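PDB 4D7P: superoxide reductase from Giardia intestinalis, which probably reduces superoxide to hydrogen peroxide at a mononuclear iron centre. Local coordinates for residues Lys16-Asn28 with Ala95-Met109. Residues are numbered along the deposited sequence; the frame is centred on the assembly and turned at random.
Sequences KEKHVPEMKLSGN and AVAYCNLHGCWENYM. With FE (Fe (III) ion), chain B.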
loop_
_atom_site.group_PDB
_atom_site.type_symbol
_atom_site.label_atom_id
_atom_site.label_comp_id
_atom_site.label_asym_id
_atom_site.label_seq_id
_atom_site.Cartn_x
_atom_site.Cartn_y
_atom_site.Cartn_z
ATOM N N LYS A 16 -22.203 -19.078 2.268
ATOM C CA LYS A 16 -21.911 -19.618 0.941
ATOM C C LYS A 16 -20.644 -18.966 0.368
ATOM O O LYS A 16 -19.762 -19.656 -0.154
ATOM C CB LYS A 16 -23.104 -19.412 -0.009
ATOM C CG LYS A 16 -23.532 -20.667 -0.795
ATOM C CD LYS A 16 -24.821 -20.436 -1.599
ATOM C CE LYS A 16 -25.222 -21.658 -2.432
ATOM N NZ LYS A 16 -24.391 -21.840 -3.660
ATOM N N GLU A 17 -20.563 -17.638 0.475
ATOM C CA GLU A 17 -19.396 -16.865 0.029
ATOM C C GLU A 17 -18.390 -16.737 1.184
ATOM O O GLU A 17 -18.785 -16.534 2.339
ATOM C CB GLU A 17 -19.835 -15.483 -0.482
ATOM C CG GLU A 17 -18.708 -14.562 -0.942
ATOM C CD GLU A 17 -19.209 -13.178 -1.347
ATOM O OE1 GLU A 17 -19.996 -13.082 -2.313
ATOM O OE2 GLU A 17 -18.814 -12.182 -0.699
ATOM N N LYS A 18 -17.097 -16.867 0.881
ATOM C CA LYS A 18 -16.088 -16.939 1.936
ATOM C C LYS A 18 -15.083 -15.790 1.869
ATOM O O LYS A 18 -14.534 -15.470 0.812
ATOM C CB LYS A 18 -15.350 -18.282 1.883
ATOM C CG LYS A 18 -16.262 -19.509 1.799
ATOM C CD LYS A 18 -17.136 -19.691 3.045
ATOM C CE LYS A 18 -17.989 -20.961 2.937
ATOM N NZ LYS A 18 -18.825 -21.225 4.146
ATOM N N HIS A 19 -14.855 -15.172 3.021
ATOM C CA HIS A 19 -13.946 -14.040 3.136
ATOM C C HIS A 19 -12.725 -14.416 4.005
ATOM O O HIS A 19 -11.693 -13.753 3.958
ATOM C CB HIS A 19 -14.658 -12.820 3.748
ATOM C CG HIS A 19 -15.653 -12.135 2.849
ATOM N ND1 HIS A 19 -16.976 -12.517 2.776
ATOM C CD2 HIS A 19 -15.541 -11.037 2.062
ATOM C CE1 HIS A 19 -17.622 -11.714 1.946
ATOM N NE2 HIS A 19 -16.778 -10.797 1.507
ATOM N N VAL A 20 -12.839 -15.473 4.806
ATOM C CA VAL A 20 -11.819 -15.721 5.824
ATOM C C VAL A 20 -10.476 -16.139 5.236
ATOM O O VAL A 20 -10.396 -17.134 4.529
ATOM C CB VAL A 20 -12.282 -16.781 6.808
ATOM C CG1 VAL A 20 -11.187 -17.034 7.852
ATOM C CG2 VAL A 20 -13.579 -16.331 7.462
ATOM N N PRO A 21 -9.411 -15.375 5.532
ATOM C CA PRO A 21 -8.099 -15.682 4.947
ATOM C C PRO A 21 -7.474 -16.977 5.484
ATOM O O PRO A 21 -6.904 -16.979 6.579
ATOM C CB PRO A 21 -7.248 -14.459 5.329
ATOM C CG PRO A 21 -7.902 -13.907 6.552
ATOM C CD PRO A 21 -9.376 -14.166 6.379
ATOM N N GLU A 22 -7.587 -18.065 4.719
ATOM C CA GLU A 22 -6.882 -19.308 5.042
ATOM C C GLU A 22 -5.383 -19.059 5.133
ATOM O O GLU A 22 -4.809 -18.410 4.267
ATOM C CB GLU A 22 -7.157 -20.392 3.992
ATOM C CG GLU A 22 -6.618 -21.783 4.369
ATOM C CD GLU A 22 -6.573 -22.766 3.189
ATOM O OE1 GLU A 22 -5.954 -22.436 2.150
ATOM O OE2 GLU A 22 -7.137 -23.879 3.308
ATOM N N MET A 23 -4.754 -19.572 6.184
ATOM C CA MET A 23 -3.301 -19.504 6.329
ATOM C C MET A 23 -2.668 -20.891 6.281
ATOM O O MET A 23 -3.095 -21.794 7.002
ATOM C CB MET A 23 -2.924 -18.827 7.647
ATOM C CG MET A 23 -2.796 -17.310 7.590
ATOM S SD MET A 23 -2.365 -16.646 9.214
ATOM C CE MET A 23 -3.920 -16.929 10.032
ATOM N N LYS A 24 -1.659 -21.066 5.434
ATOM C CA LYS A 24 -0.840 -22.281 5.464
ATOM C C LYS A 24 0.610 -21.914 5.794
ATOM O O LYS A 24 1.198 -21.057 5.138
ATOM C CB LYS A 24 -0.921 -23.040 4.135
ATOM C CG LYS A 24 -2.349 -23.476 3.761
ATOM C CD LYS A 24 -2.423 -24.964 3.452
ATOM C CE LYS A 24 -3.856 -25.468 3.432
ATOM N NZ LYS A 24 -4.093 -26.514 4.465
ATOM N N LEU A 25 1.178 -22.575 6.804
ATOM C CA LEU A 25 2.512 -22.246 7.312
ATOM C C LEU A 25 3.548 -23.324 6.986
ATOM O O LEU A 25 3.369 -24.492 7.334
ATOM C CB LEU A 25 2.445 -22.033 8.823
ATOM C CG LEU A 25 3.705 -21.640 9.589
ATOM C CD1 LEU A 25 4.147 -20.242 9.180
ATOM C CD2 LEU A 25 3.419 -21.710 11.091
ATOM N N SER A 26 4.625 -22.918 6.315
ATOM C CA SER A 26 5.744 -23.796 5.962
ATOM C C SER A 26 7.035 -23.170 6.461
ATOM O O SER A 26 7.591 -22.319 5.781
ATOM C CB SER A 26 5.854 -24.005 4.448
ATOM O OG SER A 26 4.585 -24.044 3.818
ATOM N N GLY A 27 7.521 -23.580 7.628
ATOM C CA GLY A 27 8.634 -22.878 8.243
ATOM C C GLY A 27 8.176 -21.474 8.618
ATOM O O GLY A 27 7.275 -21.308 9.439
ATOM N N ASN A 28 8.757 -20.453 7.999
ATOM C CA ASN A 28 8.333 -19.092 8.307
ATOM C C ASN A 28 7.568 -18.495 7.129
ATOM O O ASN A 28 7.201 -17.318 7.137
ATOM C CB ASN A 28 9.530 -18.209 8.686
ATOM C CG ASN A 28 10.474 -17.980 7.534
ATOM O OD1 ASN A 28 10.591 -18.819 6.639
ATOM N ND2 ASN A 28 11.156 -16.832 7.539
ATOM N N ALA A 95 -4.163 -12.951 10.233
ATOM C CA ALA A 95 -4.396 -12.506 8.860
ATOM C C ALA A 95 -5.699 -11.728 8.820
ATOM O O ALA A 95 -6.663 -12.095 9.491
ATOM C CB ALA A 95 -4.439 -13.706 7.889
ATOM N N VAL A 96 -5.734 -10.646 8.050
ATOM C CA VAL A 96 -6.947 -9.838 7.954
ATOM C C VAL A 96 -7.256 -9.445 6.511
ATOM O O VAL A 96 -6.460 -8.763 5.860
ATOM C CB VAL A 96 -6.853 -8.553 8.809
ATOM C CG1 VAL A 96 -8.066 -7.696 8.576
ATOM C CG2 VAL A 96 -6.750 -8.903 10.297
ATOM N N ALA A 97 -8.403 -9.898 6.012
ATOM C CA ALA A 97 -8.819 -9.597 4.646
ATOM C C ALA A 97 -9.905 -8.536 4.656
ATOM O O ALA A 97 -10.815 -8.596 5.476
ATOM C CB ALA A 97 -9.311 -10.861 3.944
ATOM N N TYR A 98 -9.801 -7.569 3.747
ATOM C CA TYR A 98 -10.784 -6.491 3.636
ATOM C C TYR A 98 -11.552 -6.587 2.325
ATOM O O TYR A 98 -10.962 -6.494 1.247
ATOM C CB TYR A 98 -10.110 -5.106 3.731
ATOM C CG TYR A 98 -10.946 -4.000 3.107
ATOM C CD1 TYR A 98 -12.127 -3.572 3.710
ATOM C CD2 TYR A 98 -10.569 -3.397 1.904
ATOM C CE1 TYR A 98 -12.918 -2.579 3.138
ATOM C CE2 TYR A 98 -11.353 -2.393 1.327
ATOM C CZ TYR A 98 -12.532 -1.995 1.952
ATOM O OH TYR A 98 -13.332 -1.009 1.401
ATOM N N CYS A 99 -12.862 -6.764 2.421
ATOM C CA CYS A 99 -13.729 -6.756 1.252
ATOM C C CYS A 99 -14.527 -5.463 1.245
ATOM O O CYS A 99 -15.053 -5.053 2.282
ATOM C CB CYS A 99 -14.665 -7.958 1.259
ATOM S SG CYS A 99 -16.048 -7.812 0.103
ATOM N N ASN A 100 -14.620 -4.816 0.088
ATOM C CA ASN A 100 -15.273 -3.509 0.045
ATOM C C ASN A 100 -16.734 -3.620 0.451
ATOM O O ASN A 100 -17.255 -2.757 1.147
ATOM C CB ASN A 100 -15.155 -2.873 -1.342
ATOM C CG ASN A 100 -15.955 -3.622 -2.396
ATOM O OD1 ASN A 100 -15.858 -4.846 -2.512
ATOM N ND2 ASN A 100 -16.753 -2.892 -3.164
ATOM N N LEU A 101 -17.395 -4.699 0.053
ATOM C CA LEU A 101 -18.814 -4.820 0.353
ATOM C C LEU A 101 -19.038 -5.364 1.754
ATOM O O LEU A 101 -20.000 -4.992 2.417
ATOM C CB LEU A 101 -19.516 -5.711 -0.676
ATOM C CG LEU A 101 -19.606 -5.145 -2.095
ATOM C CD1 LEU A 101 -20.334 -6.113 -3.016
ATOM C CD2 LEU A 101 -20.287 -3.777 -2.100
ATOM N N HIS A 102 -18.138 -6.223 2.226
ATOM C CA HIS A 102 -18.445 -7.023 3.409
ATOM C C HIS A 102 -17.513 -6.846 4.594
ATOM O O HIS A 102 -17.605 -7.590 5.570
ATOM C CB HIS A 102 -18.495 -8.493 3.008
ATOM C CG HIS A 102 -19.544 -8.779 1.982
ATOM N ND1 HIS A 102 -19.295 -9.514 0.846
ATOM C CD2 HIS A 102 -20.844 -8.396 1.909
ATOM C CE1 HIS A 102 -20.394 -9.577 0.115
ATOM N NE2 HIS A 102 -21.349 -8.907 0.739
ATOM N N GLY A 103 -16.629 -5.860 4.519
ATOM C CA GLY A 103 -15.805 -5.509 5.661
ATOM C C GLY A 103 -14.637 -6.441 5.903
ATOM O O GLY A 103 -14.228 -7.187 5.006
ATOM N N CYS A 104 -14.097 -6.396 7.122
ATOM C CA CYS A 104 -12.871 -7.124 7.466
ATOM C C CYS A 104 -13.146 -8.506 8.022
ATOM O O CYS A 104 -14.101 -8.701 8.762
ATOM C CB CYS A 104 -12.043 -6.328 8.482
ATOM S SG CYS A 104 -11.395 -4.752 7.830
ATOM N N TRP A 105 -12.304 -9.469 7.663
ATOM C CA TRP A 105 -12.442 -10.832 8.171
ATOM C C TRP A 105 -11.088 -11.336 8.610
ATOM O O TRP A 105 -10.128 -11.294 7.844
ATOM C CB TRP A 105 -13.039 -11.741 7.106
ATOM C CG TRP A 105 -14.420 -11.348 6.735
ATOM C CD1 TRP A 105 -14.793 -10.297 5.941
ATOM C CD2 TRP A 105 -15.628 -11.992 7.140
ATOM N NE1 TRP A 105 -16.164 -10.250 5.830
ATOM C CE2 TRP A 105 -16.701 -11.281 6.560
ATOM C CE3 TRP A 105 -15.909 -13.108 7.937
ATOM C CZ2 TRP A 105 -18.037 -11.643 6.756
ATOM C CZ3 TRP A 105 -17.235 -13.467 8.133
ATOM C CH2 TRP A 105 -18.282 -12.739 7.543
ATOM N N GLU A 106 -10.989 -11.791 9.848
ATOM C CA GLU A 106 -9.688 -12.187 10.339
ATOM C C GLU A 106 -9.589 -13.674 10.646
ATOM O O GLU A 106 -10.579 -14.400 10.673
ATOM C CB GLU A 106 -9.311 -11.365 11.570
ATOM C CG GLU A 106 -10.249 -11.490 12.735
ATOM C CD GLU A 106 -9.937 -10.487 13.828
ATOM O OE1 GLU A 106 -9.179 -9.528 13.563
ATOM O OE2 GLU A 106 -10.452 -10.659 14.955
ATOM N N ASN A 107 -8.359 -14.121 10.844
ATOM C CA ASN A 107 -8.080 -15.508 11.156
ATOM C C ASN A 107 -6.805 -15.548 11.967
ATOM O O ASN A 107 -5.782 -15.009 11.551
ATOM C CB ASN A 107 -7.950 -16.350 9.883
ATOM C CG ASN A 107 -7.770 -17.829 10.183
ATOM O OD1 ASN A 107 -7.934 -18.262 11.325
ATOM N ND2 ASN A 107 -7.437 -18.611 9.164
ATOM N N TYR A 108 -6.875 -16.161 13.141
ATOM C CA TYR A 108 -5.725 -16.221 14.027
ATOM C C TYR A 108 -5.132 -17.607 14.011
ATOM O O TYR A 108 -5.861 -18.598 14.063
ATOM C CB TYR A 108 -6.107 -15.847 15.459
ATOM C CG TYR A 108 -4.938 -15.850 16.424
ATOM C CD1 TYR A 108 -3.965 -14.859 16.365
ATOM C CD2 TYR A 108 -4.813 -16.835 17.400
ATOM C CE1 TYR A 108 -2.896 -14.845 17.250
ATOM C CE2 TYR A 108 -3.748 -16.829 18.290
ATOM C CZ TYR A 108 -2.792 -15.833 18.210
ATOM O OH TYR A 108 -1.726 -15.818 19.087
ATOM N N MET A 109 -3.809 -17.675 13.927
ATOM C CA MET A 109 -3.120 -18.946 14.066
ATOM C C MET A 109 -2.195 -18.878 15.266
ATOM O O MET A 109 -1.336 -18.001 15.348
ATOM C CB MET A 109 -2.339 -19.288 12.802
ATOM C CG MET A 109 -1.466 -20.516 12.938
ATOM S SD MET A 109 -0.434 -20.714 11.489
ATOM C CE MET A 109 -1.708 -21.053 10.280
HETATM FE FE FE B . -17.240 -9.838 -0.229
HETATM O O HOH W 1 -6.436 -21.484 8.052
#
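One iron ion ties the two segments together: His19 NE2 reaches it at 2.0 Å from one side of the contact, while Cys99 SG, at 2.4 Å, and His102 ND1 bind it from the other. The His19 and His102 rings meet rim to rim with nearly perpendicular planes, and Cys99 SG lies at the edge of the His19 ring. Trp105 helps hold that imidazole in place: its five-membered ring forms an offset stack on one face, the planes only 11° apart, and His19 CB makes a CH-pi contact over the indole, 3.4 Å from the centroid of the five-membered ring. A hydrogen bond from Trp105 NE1 to His102 O, 3.0 Å long and from above the carbonyl plane, steadies the indole in turn. Farther along, Pro21 packs its ring on Ala95 and Ala97. Asn107 holds its amide out with CG opposite the backbone N (chi1 -175°), and ND2 donates to Pro21 O at 3.1 Å in a nearly straight bond (166°); a water links the same ND2 to Met23 N. Met23 lays its sulfur on Ala95 CB, and Met109 CE closes on Met23 CB at 3.7 Å. His40 and His46 complete the ligation; Glu17 also belongs to the site, but its OE2 stays 2.9 Å from the iron, long for a bond. Strand 21-26, in one sheet, thus faces the 95-99/103-109 hairpin of the other, the beta-sandwich of superoxide reductases with its four-histidine, one-cysteine iron centre.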